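Local coordinates for protein periplasmic beta-glucosidase (Pseudomonas aeruginosa, PDB 6R5V) that probably hydrolyses terminal, non-reducing beta-D-glucosyl residues of its substrates in the periplasm, releasing beta-D-glucose, as a member of glycosyl hydrolase family 3, at residues Phe123-Asp128 against Ala173-Phe178; His177-Gly182 against Asp203-Tyr208. The protein carries 1 engineered substitution. All coordinates share one frame; numbering follows the deposited sequence.

Both contacts lie in the N-terminal, TIM-barrel-like part of this family 3 glycosidase, and their centres are about 9 Å apart. Strand 172-178 belongs to both: contact 1 sets it against the loop that leaves the neighbouring parallel strand 121-122, and contact 2 begins at its last two residues, H177 and F178, and follows the chain to the junction of helices 197-204 and 206-213. Segment 123-128 therefore comes first in the sequence, then the strand, then the helices. D128 and Y208 connect the two contacts through a probable hydrogen bond. H177, shared by both, bonds the bound beta-D-xylopyranose, and contact 2 packs the chain after it against the two helices.

Contact 1: Phe123-Asp128 against Ala173-Phe178; sequences FSPMVD and AAVKHF. With XYP (beta-D-xylopyranose), chain C.
The amine of K176 is gripped from two directions: NZ donates to F123 O at 2.9 Å and to O4 of the bound beta-D-xylopyranose at 2.9 Å, with a weak bond to the sugar's O3 besides. Beyond CG the lysine chain is extended, chi2 to chi4 all near 180°, which carries the charge past M126 to the sugar. D79 adds a weak, long ion pair. O4 is also met by H177 NE2 at 2.7 Å, in a bond either atom could donate. The other ring nitrogen, H177 ND1, donates to the syn lone pair of D128 OD2 at 2.9 Å, which restrains the ring's rotation; carboxylate and imidazole are only 28° from coplanar. D128 OD1 takes the H177 backbone N-H, again on the syn side, and has a probable, unusually short bond to Y208. K176 CG lies over the centre of one imidazole face. Behind these groups M126 and K176 form a single bridge, K176 N to P125 O at 3.0 Å and V127 N to K176 O at 2.9 Å, while V127 CG2 packs on V175 CG2. A lysine and a carboxylate-backed histidine meeting one sugar hydroxyl at a barrel strand are consistent with the glucoside-binding subsite of family 3 glycosidases.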
# COMPACT_ATOMS: atom_id res chain seq x y z
N PHE A 123 14.07 22.55 12.60
CA PHE A 123 13.17 21.38 12.56
C PHE A 123 13.71 20.43 11.51
O PHE A 123 13.21 20.44 10.37
CB PHE A 123 11.73 21.78 12.28
CG PHE A 123 11.14 22.77 13.25
CD1 PHE A 123 11.23 22.57 14.61
CD2 PHE A 123 10.50 23.91 12.79
CE1 PHE A 123 10.67 23.48 15.49
CE2 PHE A 123 9.95 24.82 13.68
CZ PHE A 123 10.04 24.60 15.02
N SER A 124 14.76 19.72 11.88
CA SER A 124 15.59 18.83 11.02
C SER A 124 16.50 18.04 11.95
O SER A 124 16.73 18.48 13.08
CB SER A 124 16.29 19.66 9.95
OG SER A 124 17.36 19.00 9.28
N PRO A 125 16.99 16.83 11.59
CA PRO A 125 16.75 16.18 10.31
C PRO A 125 15.37 15.51 10.24
O PRO A 125 14.82 15.12 11.27
CB PRO A 125 17.87 15.13 10.28
CG PRO A 125 18.01 14.72 11.74
CD PRO A 125 17.74 15.98 12.53
N MET A 126 14.84 15.40 9.02
CA MET A 126 13.72 14.49 8.69
C MET A 126 14.27 13.07 8.45
O MET A 126 15.10 12.88 7.56
CB MET A 126 12.97 15.03 7.48
CG MET A 126 11.67 14.29 7.16
SD MET A 126 11.98 12.80 6.20
CE MET A 126 10.37 12.50 5.48
N VAL A 127 13.86 12.10 9.25
CA VAL A 127 14.46 10.73 9.24
C VAL A 127 13.41 9.64 9.05
O VAL A 127 13.67 8.45 9.42
CB VAL A 127 15.31 10.49 10.50
CG1 VAL A 127 16.41 11.54 10.61
CG2 VAL A 127 14.48 10.43 11.77
N ASP A 128 12.27 10.00 8.47
CA ASP A 128 11.15 9.07 8.22
C ASP A 128 11.55 8.13 7.08
O ASP A 128 11.93 8.63 6.02
CB ASP A 128 9.93 9.83 7.78
CG ASP A 128 9.46 10.87 8.76
OD1 ASP A 128 9.56 10.61 9.98
OD2 ASP A 128 9.06 11.94 8.30
N ALA A 173 18.99 20.34 17.09
CA ALA A 173 18.24 19.50 16.13
C ALA A 173 16.90 19.13 16.80
O ALA A 173 16.86 18.57 17.96
CB ALA A 173 18.99 18.26 15.77
N ALA A 174 15.83 19.39 16.08
CA ALA A 174 14.49 18.87 16.39
C ALA A 174 14.18 17.80 15.34
O ALA A 174 13.71 18.13 14.26
CB ALA A 174 13.46 19.97 16.48
N VAL A 175 14.55 16.55 15.66
CA VAL A 175 14.37 15.39 14.74
C VAL A 175 12.88 15.20 14.46
O VAL A 175 12.07 15.38 15.37
CB VAL A 175 15.02 14.10 15.26
CG1 VAL A 175 14.47 13.58 16.57
CG2 VAL A 175 15.02 13.01 14.22
N LYS A 176 12.54 14.90 13.20
CA LYS A 176 11.11 14.76 12.80
C LYS A 176 10.98 13.61 11.79
O LYS A 176 11.97 13.16 11.24
CB LYS A 176 10.65 16.11 12.24
CG LYS A 176 11.24 16.48 10.90
CD LYS A 176 10.89 17.92 10.50
CE LYS A 176 11.33 18.27 9.10
NZ LYS A 176 10.88 19.65 8.84
N HIS A 177 9.79 13.12 11.53
CA HIS A 177 8.53 13.40 12.21
C HIS A 177 8.14 12.17 13.03
O HIS A 177 7.92 11.09 12.46
CB HIS A 177 7.43 13.69 11.20
CG HIS A 177 7.72 14.81 10.26
ND1 HIS A 177 8.43 14.62 9.07
CD2 HIS A 177 7.37 16.11 10.29
CE1 HIS A 177 8.49 15.78 8.42
NE2 HIS A 177 7.84 16.70 9.13
N PHE A 178 8.18 12.26 14.35
CA PHE A 178 8.07 11.09 15.25
C PHE A 178 6.57 10.80 15.40
O PHE A 178 5.87 11.58 16.05
CB PHE A 178 8.75 11.43 16.57
CG PHE A 178 8.87 10.28 17.53
CD1 PHE A 178 9.62 9.17 17.18
CD2 PHE A 178 8.28 10.30 18.78
CE1 PHE A 178 9.82 8.13 18.09
CE2 PHE A 178 8.50 9.28 19.69
CZ PHE A 178 9.24 8.19 19.33
C1 XYP C . 5.21 22.42 8.78
C2 XYP C . 6.31 22.50 9.86
C3 XYP C . 7.49 21.61 9.43
C4 XYP C . 6.97 20.19 9.28
C5 XYP C . 5.77 20.10 8.33
O2 XYP C . 6.63 23.89 10.08
O3 XYP C . 8.61 21.52 10.32
O4 XYP C . 8.02 19.38 8.79
O5 XYP C . 4.75 21.07 8.55

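Contact 2: His177-Gly182 against Asp203-Tyr208; sequences HFALYG and DYLPPY. With XYP (beta-D-xylopyranose), chain C.
F178 CG stands anti to the backbone N (chi1 -173°), whereas Y208 CG is anti to its carbonyl carbon (chi1 -50°), and these two settings bring the rings together edge-to-face. The evidence for a T-shaped pair is that the planes are inclined at 73°. The centroids of the F178 and Y208 rings lie 5.3 Å apart. F178 CD1 approaches Y208 CG to 3.6 Å and sits above one face of the tyrosine, displaced toward its rim, so the phenylalanine presents an edge. Its ring also packs among the leucines of helix 235-245. The hydroxyl end of Y208 reaches the backbone of the turn that follows the strand. There Y208 OH accepts the backbone N-H of L180 at 3.1 Å, and a probable further partner is D128. A179 CB rests beside the same ring, 3.7 Å from Y208 CE2. In fold terms this is the end of a parallel barrel strand running into a loop, packed against the helical segment that leads on to strand 218-221, a beta-alpha-beta connection. The peptide bond between F178 and A179 is cis, and L180 has a positive phi, so the chain bends sharply here. Farther along, L180 CD2 reaches Y204 CB at 3.5 Å, the two side chains crossing at about a right angle, and L205 CD2 packs near A179 CB. A single water joins the far ends: it donates to G182 O at 2.8 Å and lies 2.9 Å from Y204 OH, close to the plane of the phenol. On the sugar side, Y181 pairs edge-to-face with H177, its CD2 3.2 Å above the imidazole plane and displaced toward the rim, and its own hydroxyl is hydrogen-bonded to R137, which also binds the beta-D-xylopyranose.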
# COMPACT_ATOMS: atom_id res chain seq x y z
N HIS A 177 9.79 13.12 11.53
CA HIS A 177 8.53 13.40 12.21
C HIS A 177 8.14 12.17 13.03
O HIS A 177 7.92 11.09 12.46
CB HIS A 177 7.43 13.69 11.20
CG HIS A 177 7.72 14.81 10.26
ND1 HIS A 177 8.43 14.62 9.07
CD2 HIS A 177 7.37 16.11 10.29
CE1 HIS A 177 8.49 15.78 8.42
NE2 HIS A 177 7.84 16.70 9.13
N PHE A 178 8.18 12.26 14.35
CA PHE A 178 8.07 11.09 15.25
C PHE A 178 6.57 10.80 15.40
O PHE A 178 5.87 11.58 16.05
CB PHE A 178 8.75 11.43 16.57
CG PHE A 178 8.87 10.28 17.53
CD1 PHE A 178 9.62 9.17 17.18
CD2 PHE A 178 8.28 10.30 18.78
CE1 PHE A 178 9.82 8.13 18.09
CE2 PHE A 178 8.50 9.28 19.69
CZ PHE A 178 9.24 8.19 19.33
N ALA A 179 6.05 9.73 14.76
CA ALA A 179 6.82 8.73 14.04
C ALA A 179 5.98 8.10 12.92
O ALA A 179 4.74 8.13 12.99
CB ALA A 179 7.25 7.65 15.02
N LEU A 180 6.68 7.46 11.97
CA LEU A 180 6.16 6.55 10.90
C LEU A 180 5.46 7.36 9.80
O LEU A 180 4.66 6.78 9.04
CB LEU A 180 5.16 5.54 11.47
CG LEU A 180 5.52 4.83 12.77
CD1 LEU A 180 4.52 3.73 13.08
CD2 LEU A 180 6.93 4.26 12.71
N TYR A 181 5.67 8.67 9.76
CA TYR A 181 4.90 9.59 8.91
C TYR A 181 4.99 9.20 7.41
O TYR A 181 3.98 9.38 6.69
CB TYR A 181 5.39 11.00 9.25
CG TYR A 181 4.76 12.16 8.52
CD1 TYR A 181 3.40 12.24 8.27
CD2 TYR A 181 5.56 13.19 8.08
CE1 TYR A 181 2.86 13.35 7.62
CE2 TYR A 181 5.05 14.28 7.40
CZ TYR A 181 3.71 14.36 7.18
OH TYR A 181 3.29 15.46 6.48
N GLY A 182 6.13 8.68 6.95
CA GLY A 182 6.37 8.28 5.55
C GLY A 182 5.68 6.99 5.12
O GLY A 182 5.80 6.62 3.93
N ASP A 203 12.38 -1.63 11.42
CA ASP A 203 12.59 -0.89 10.14
C ASP A 203 12.31 0.61 10.27
O ASP A 203 13.05 1.37 9.66
CB ASP A 203 11.66 -1.43 9.07
CG ASP A 203 12.00 -2.85 8.66
OD1 ASP A 203 13.12 -3.28 8.95
OD2 ASP A 203 11.15 -3.47 8.01
N TYR A 204 11.32 1.03 11.04
CA TYR A 204 10.85 2.44 11.01
C TYR A 204 11.38 3.27 12.19
O TYR A 204 11.66 4.43 12.00
CB TYR A 204 9.32 2.44 10.91
CG TYR A 204 8.79 2.23 9.53
CD1 TYR A 204 8.62 0.96 8.98
CD2 TYR A 204 8.55 3.32 8.71
CE1 TYR A 204 8.16 0.81 7.68
CE2 TYR A 204 8.11 3.19 7.41
CZ TYR A 204 7.93 1.92 6.90
OH TYR A 204 7.53 1.82 5.62
N LEU A 205 11.45 2.71 13.41
CA LEU A 205 11.82 3.50 14.60
C LEU A 205 13.32 3.75 14.71
O LEU A 205 13.70 4.76 15.29
CB LEU A 205 11.28 2.83 15.86
CG LEU A 205 9.77 2.88 16.03
CD1 LEU A 205 9.35 2.02 17.24
CD2 LEU A 205 9.29 4.33 16.23
N PRO A 206 14.24 2.87 14.25
CA PRO A 206 15.67 3.11 14.51
C PRO A 206 16.25 4.47 14.14
O PRO A 206 17.11 4.94 14.88
CB PRO A 206 16.38 1.96 13.81
CG PRO A 206 15.34 0.86 13.86
CD PRO A 206 14.03 1.57 13.60
N PRO A 207 15.85 5.17 13.05
CA PRO A 207 16.42 6.49 12.78
C PRO A 207 16.07 7.55 13.84
O PRO A 207 16.92 8.42 14.13
CB PRO A 207 15.84 6.89 11.42
CG PRO A 207 15.39 5.56 10.81
CD PRO A 207 14.95 4.70 11.98
N TYR A 208 14.90 7.44 14.47
CA TYR A 208 14.52 8.40 15.54
C TYR A 208 15.37 8.11 16.76
O TYR A 208 15.87 9.08 17.38
CB TYR A 208 13.01 8.38 15.88
CG TYR A 208 12.09 8.48 14.71
CD1 TYR A 208 11.87 9.68 14.04
CD2 TYR A 208 11.37 7.37 14.29
CE1 TYR A 208 11.04 9.74 12.93
CE2 TYR A 208 10.51 7.42 13.21
CZ TYR A 208 10.33 8.61 12.54
OH TYR A 208 9.50 8.66 11.45
C1 XYP C . 5.21 22.42 8.78
C2 XYP C . 6.31 22.50 9.86
C3 XYP C . 7.49 21.61 9.43
C4 XYP C . 6.97 20.19 9.28
C5 XYP C . 5.77 20.10 8.33
O2 XYP C . 6.63 23.89 10.08
O3 XYP C . 8.61 21.52 10.32
O4 XYP C . 8.02 19.38 8.79
O5 XYP C . 4.75 21.07 8.55
O HOH W 1 7.06 4.09 3.80